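Side-chain contacts in tubulin binding cofactor C (Leishmania major, PDB 5AJ8), which probably acts, as a tubulin-folding cofactor of the TBCC family, in the chaperone pathway that matures tubulin, the chain here being its C-terminal domain: residues A[142-145]-A[151-154]; A[57-62]-A[160-165]. The protein carries 1 engineered substitution. All coordinates share one frame; numbering follows the deposited sequence.

Interaction 1: residues A[142-145]-A[151-154]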
loop_
_atom_site.group_PDB
_atom_site.type_symbol
_atom_site.label_atom_id
_atom_site.label_comp_id
_atom_site.label_asym_id
_atom_site.label_seq_id
_atom_site.Cartn_x
_atom_site.Cartn_y
_atom_site.Cartn_z
ATOM N N PHE A 142 -14.176 -7.772 7.634
ATOM C CA PHE A 142 -15.382 -8.591 7.401
ATOM C C PHE A 142 -15.698 -9.589 8.522
ATOM O O PHE A 142 -16.844 -9.948 8.694
ATOM C CB PHE A 142 -15.303 -9.312 6.059
ATOM C CG PHE A 142 -14.303 -10.440 6.016
ATOM C CD1 PHE A 142 -12.981 -10.203 5.677
ATOM C CD2 PHE A 142 -14.700 -11.744 6.267
ATOM C CE1 PHE A 142 -12.063 -11.238 5.625
ATOM C CE2 PHE A 142 -13.789 -12.779 6.232
ATOM C CZ PHE A 142 -12.467 -12.529 5.909
ATOM N N GLN A 143 -14.711 -9.996 9.318
ATOM C CA GLN A 143 -14.994 -10.869 10.471
ATOM C C GLN A 143 -15.553 -10.105 11.671
ATOM O O GLN A 143 -16.099 -10.721 12.579
ATOM C CB GLN A 143 -13.755 -11.652 10.883
ATOM C CG GLN A 143 -13.265 -12.551 9.764
ATOM C CD GLN A 143 -12.124 -13.449 10.173
ATOM O OE1 GLN A 143 -11.284 -13.082 10.996
ATOM N NE2 GLN A 143 -12.083 -14.637 9.593
ATOM N N TRP A 144 -15.445 -8.774 11.673
ATOM C CA TRP A 144 -16.076 -7.984 12.722
ATOM C C TRP A 144 -17.561 -7.816 12.395
ATOM O O TRP A 144 -17.949 -6.965 11.597
ATOM C CB TRP A 144 -15.411 -6.625 12.874
ATOM C CG TRP A 144 -15.950 -5.858 14.021
ATOM C CD1 TRP A 144 -16.950 -4.930 13.995
ATOM C CD2 TRP A 144 -15.517 -5.939 15.379
ATOM N NE1 TRP A 144 -17.162 -4.432 15.253
ATOM C CE2 TRP A 144 -16.297 -5.034 16.121
ATOM C CE3 TRP A 144 -14.539 -6.686 16.041
ATOM C CZ2 TRP A 144 -16.142 -4.865 17.502
ATOM C CZ3 TRP A 144 -14.371 -6.494 17.418
ATOM C CH2 TRP A 144 -15.177 -5.601 18.123
ATOM N N VAL A 145 -18.379 -8.650 13.009
ATOM C CA VAL A 145 -19.817 -8.657 12.732
ATOM C C VAL A 145 -20.677 -8.031 13.850
ATOM O O VAL A 145 -21.891 -7.930 13.669
ATOM C CB VAL A 145 -20.342 -10.076 12.395
ATOM C CG1 VAL A 145 -19.694 -10.575 11.110
ATOM C CG2 VAL A 145 -20.113 -11.037 13.572
ATOM N N PRO A 151 -12.909 -1.759 16.003
ATOM C CA PRO A 151 -11.855 -1.031 16.683
ATOM C C PRO A 151 -10.480 -1.288 16.073
ATOM O O PRO A 151 -9.497 -0.777 16.604
ATOM C CB PRO A 151 -11.876 -1.641 18.085
ATOM C CG PRO A 151 -12.208 -3.056 17.819
ATOM C CD PRO A 151 -13.157 -3.053 16.655
ATOM N N HIS A 152 -10.405 -2.115 15.031
ATOM C CA HIS A 152 -9.104 -2.602 14.503
ATOM C C HIS A 152 -8.426 -1.733 13.463
ATOM O O HIS A 152 -7.259 -1.992 13.113
ATOM C CB HIS A 152 -9.285 -3.969 13.867
ATOM C CG HIS A 152 -9.740 -5.007 14.829
ATOM N ND1 HIS A 152 -9.141 -5.186 16.061
ATOM C CD2 HIS A 152 -10.717 -5.939 14.742
ATOM C CE1 HIS A 152 -9.743 -6.182 16.692
ATOM N NE2 HIS A 152 -10.699 -6.655 15.910
ATOM N N TRP A 153 -9.174 -0.744 12.955
ATOM C CA TRP A 153 -8.662 0.210 11.994
ATOM C C TRP A 153 -9.260 1.607 12.177
ATOM O O TRP A 153 -10.310 1.780 12.768
ATOM C CB TRP A 153 -8.909 -0.296 10.570
ATOM C CG TRP A 153 -10.340 -0.270 10.154
ATOM C CD1 TRP A 153 -11.257 -1.247 10.329
ATOM C CD2 TRP A 153 -11.016 0.806 9.507
ATOM N NE1 TRP A 153 -12.482 -0.857 9.836
ATOM C CE2 TRP A 153 -12.358 0.402 9.317
ATOM C CE3 TRP A 153 -10.619 2.075 9.064
ATOM C CZ2 TRP A 153 -13.305 1.212 8.704
ATOM C CZ3 TRP A 153 -11.558 2.876 8.424
ATOM C CH2 TRP A 153 -12.887 2.440 8.249
ATOM N N CYS A 154 -8.551 2.611 11.678
ATOM C CA CYS A 154 -9.040 3.969 11.651
ATOM C C CYS A 154 -8.363 4.709 10.508
ATOM O O CYS A 154 -7.492 4.149 9.828
ATOM C CB CYS A 154 -8.797 4.666 12.997
ATOM S SG CYS A 154 -7.065 4.952 13.399
#
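One face of the Trp144 indole is met by CD of Pro151, while the imidazole of His152 approaches the same six-membered ring obliquely. The proline contact is a CH-pi interaction: Pro151 CD sits 3.5 Å from the centroid of the six-membered ring of Trp144, only 9° off the ring normal, and CD is 3.6 Å from Trp144 CH2 and as near to CZ2. Pro151 CG follows behind, 3.9 Å from Trp144 CH2, and also lies over one face of the His152 ring. The imidazole stands almost perpendicular to the indole, the planes 88° apart, and meets it through His152 NE2, 3.8 Å from Trp144 CE3. With CG anti to the backbone N (chi1 -174°), the indole of Trp144 is directed across the loop to 151-154. Polar bonds beyond the pair fix both aromatic groups: Trp144 NE1 donates to the carbonyl of Arg148 within the intervening loop, and His152 ND1 pairs with Asp89 OD1, while Lys146 makes a cation-pi contact with the indole. No hydrogen bond spans the two segments; the direct contact between them, at the surface between strands 140-141 and 153-155, therefore rests on dispersion and on the attraction between the polarised CH of a proline and the pi cloud of an electron-rich indole, while hydrogen bonds beyond it hold the two rings.

Interaction 2: residues A[57-62]-A[160-165]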
loop_
_atom_site.group_PDB
_atom_site.type_symbol
_atom_site.label_atom_id
_atom_site.label_comp_id
_atom_site.label_asym_id
_atom_site.label_seq_id
_atom_site.Cartn_x
_atom_site.Cartn_y
_atom_site.Cartn_z
ATOM N N ARG A 57 5.320 0.969 7.631
ATOM C CA ARG A 57 4.626 2.032 6.909
ATOM C C ARG A 57 4.643 1.627 5.439
ATOM O O ARG A 57 5.717 1.429 4.881
ATOM C CB ARG A 57 5.373 3.371 7.091
ATOM C CG ARG A 57 4.989 4.228 8.266
ATOM C CD ARG A 57 5.239 3.547 9.589
ATOM N NE ARG A 57 6.572 2.959 9.728
ATOM C CZ ARG A 57 6.867 2.041 10.649
ATOM N NH1 ARG A 57 5.928 1.626 11.519
ATOM N NH2 ARG A 57 8.108 1.535 10.695
ATOM N N VAL A 58 3.468 1.502 4.820
ATOM C CA VAL A 58 3.329 0.950 3.467
ATOM C C VAL A 58 2.618 1.928 2.534
ATOM O O VAL A 58 1.588 2.488 2.906
ATOM C CB VAL A 58 2.540 -0.350 3.525
ATOM C CG1 VAL A 58 2.483 -1.048 2.176
ATOM C CG2 VAL A 58 3.166 -1.273 4.563
ATOM N N TYR A 59 3.221 2.207 1.368
ATOM C CA TYR A 59 2.653 3.106 0.369
ATOM C C TYR A 59 2.380 2.256 -0.845
ATOM O O TYR A 59 3.305 1.754 -1.454
ATOM C CB TYR A 59 3.619 4.243 0.035
ATOM C CG TYR A 59 4.028 5.089 1.245
ATOM C CD1 TYR A 59 4.988 4.651 2.124
ATOM C CD2 TYR A 59 3.415 6.309 1.511
ATOM C CE1 TYR A 59 5.342 5.397 3.238
ATOM C CE2 TYR A 59 3.757 7.068 2.633
ATOM C CZ TYR A 59 4.731 6.603 3.493
ATOM O OH TYR A 59 5.131 7.354 4.591
ATOM N N VAL A 60 1.119 2.052 -1.184
ATOM C CA VAL A 60 0.758 1.132 -2.277
ATOM C C VAL A 60 -0.486 1.600 -3.039
ATOM O O VAL A 60 -1.483 2.053 -2.429
ATOM C CB VAL A 60 0.526 -0.312 -1.727
ATOM C CG1 VAL A 60 -0.553 -0.335 -0.662
ATOM C CG2 VAL A 60 0.239 -1.313 -2.833
ATOM N N ALA A 61 -0.405 1.500 -4.359
ATOM C CA ALA A 61 -1.562 1.589 -5.218
ATOM C C ALA A 61 -1.814 0.212 -5.832
ATOM O O ALA A 61 -0.860 -0.450 -6.258
ATOM C CB ALA A 61 -1.343 2.631 -6.309
ATOM N N CYS A 62 -3.088 -0.183 -5.933
ATOM C CA CYS A 62 -3.461 -1.502 -6.418
ATOM C C CYS A 62 -4.940 -1.599 -6.763
ATOM O O CYS A 62 -5.712 -0.691 -6.464
ATOM C CB CYS A 62 -3.080 -2.567 -5.390
ATOM S SG CYS A 62 -3.786 -2.292 -3.746
ATOM N N GLU A 160 -0.875 13.216 11.465
ATOM C CA GLU A 160 -0.216 11.936 11.636
ATOM C C GLU A 160 0.218 11.381 10.283
ATOM O O GLU A 160 0.818 10.328 10.234
ATOM C CB GLU A 160 -1.160 10.936 12.319
ATOM C CG GLU A 160 -1.776 11.432 13.620
ATOM C CD GLU A 160 -2.803 10.459 14.199
ATOM O OE1 GLU A 160 -3.724 10.008 13.471
ATOM O OE2 GLU A 160 -2.694 10.160 15.399
ATOM N N GLU A 161 -0.079 12.062 9.188
ATOM C CA GLU A 161 0.348 11.552 7.880
ATOM C C GLU A 161 1.870 11.639 7.788
ATOM O O GLU A 161 2.449 12.604 8.204
ATOM C CB GLU A 161 -0.348 12.286 6.715
ATOM C CG GLU A 161 -1.792 11.821 6.504
ATOM C CD GLU A 161 -2.597 12.686 5.510
ATOM O OE1 GLU A 161 -2.046 13.584 4.840
ATOM O OE2 GLU A 161 -3.811 12.463 5.399
ATOM N N ARG A 162 2.502 10.592 7.291
ATOM C CA ARG A 162 3.949 10.611 7.064
ATOM C C ARG A 162 4.196 10.869 5.573
ATOM O O ARG A 162 4.064 9.974 4.753
ATOM C CB ARG A 162 4.556 9.297 7.505
ATOM C CG ARG A 162 6.052 9.127 7.313
ATOM C CD ARG A 162 6.350 7.668 7.665
ATOM N NE ARG A 162 7.761 7.307 7.631
ATOM C CZ ARG A 162 8.426 6.883 6.561
ATOM N NH1 ARG A 162 7.838 6.808 5.350
ATOM N NH2 ARG A 162 9.715 6.564 6.710
ATOM N N ALA A 163 4.530 12.113 5.261
ATOM C CA ALA A 163 4.709 12.566 3.881
ATOM C C ALA A 163 6.145 12.285 3.434
ATOM O O ALA A 163 7.024 13.100 3.628
ATOM C CB ALA A 163 4.379 14.055 3.784
ATOM N N SER A 164 6.387 11.107 2.877
ATOM C CA SER A 164 7.748 10.655 2.578
ATOM C C SER A 164 8.266 11.274 1.258
ATOM O O SER A 164 7.580 11.209 0.210
ATOM C CB SER A 164 7.803 9.128 2.508
ATOM O OG SER A 164 9.075 8.649 2.099
ATOM N N THR A 165 9.483 11.828 1.327
ATOM C CA THR A 165 10.166 12.346 0.148
ATOM C C THR A 165 11.098 11.312 -0.453
ATOM O O THR A 165 11.786 11.600 -1.407
ATOM C CB THR A 165 10.961 13.619 0.467
ATOM O OG1 THR A 165 11.916 13.345 1.494
ATOM C CG2 THR A 165 10.013 14.760 0.930
#
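The repeating parallel strands of this domain are wound as a right-handed beta-helix, as in the C-CAP/cofactor C family, and one aromatic side chain of strand 56-62, Tyr59, points toward the irregular segment 160-165, which runs across the strands. Tyr59 makes the hydrogen bonds between the two segments. Its hydroxyl donates to the backbone carbonyl of Arg162, with Tyr59 OH 2.8 Å from Arg162 O; the donor sits above the carbonyl plane, 36° out of it, and so off the lone-pair direction. Arg162 O lies at the edge of the phenol ring, in its plane. The same hydroxyl oxygen accepts a second bond from the side chain of that residue: Arg162 NH1 lies 2.9 Å from Tyr59 OH, nearly straight at 165°, with the hydroxyl in the guanidinium plane. Arg162 thus grips one phenol oxygen with both backbone and side chain. Its extended chain, with CG anti to the backbone N (chi1 179°), passes over the hydroxyl, bringing CD to 3.3 Å from Tyr59 OH. The same CD also packs on Arg57 CG at 3.7 Å. Ser164 adds a lighter touch, its CB 3.8 Å from Tyr59 OH. The partly buried network continues through neighbouring strands: Tyr40 OH, on strand 38-41, bonds both Ser164 OG and Arg162 NH1, and Tyr76 OH, on strand 73-79, bonds Arg162 N. The Tyr59 ring stacks on that of Tyr76 and meets that of Tyr40 nearly parallel, so that tyrosines of three adjacent parallel strands, 38-41, 56-62 and 73-79, all bond the segment that crosses them.

Overall arrangement
Interactions 1 and 2 both reach the parallel sheet that contains strands 56-62 and 153-155, but at different places: interaction 1 lies at one outermost strand, 153-155, whereas 57-62 of interaction 2 belongs to an inner strand. Their centres are 22 Å apart, and their nearest atoms about 6 Å apart without touching. Along the chain, the short loop closed by 142-145 and 151-154 is nested inside the much longer one closed by 57-62 and 160-165. Interaction 1 is a surface contact about 19 Å from the centre of the chain, whereas interaction 2, at about 7 Å, is partly buried and returns the segment after strand 153-155 across earlier strands.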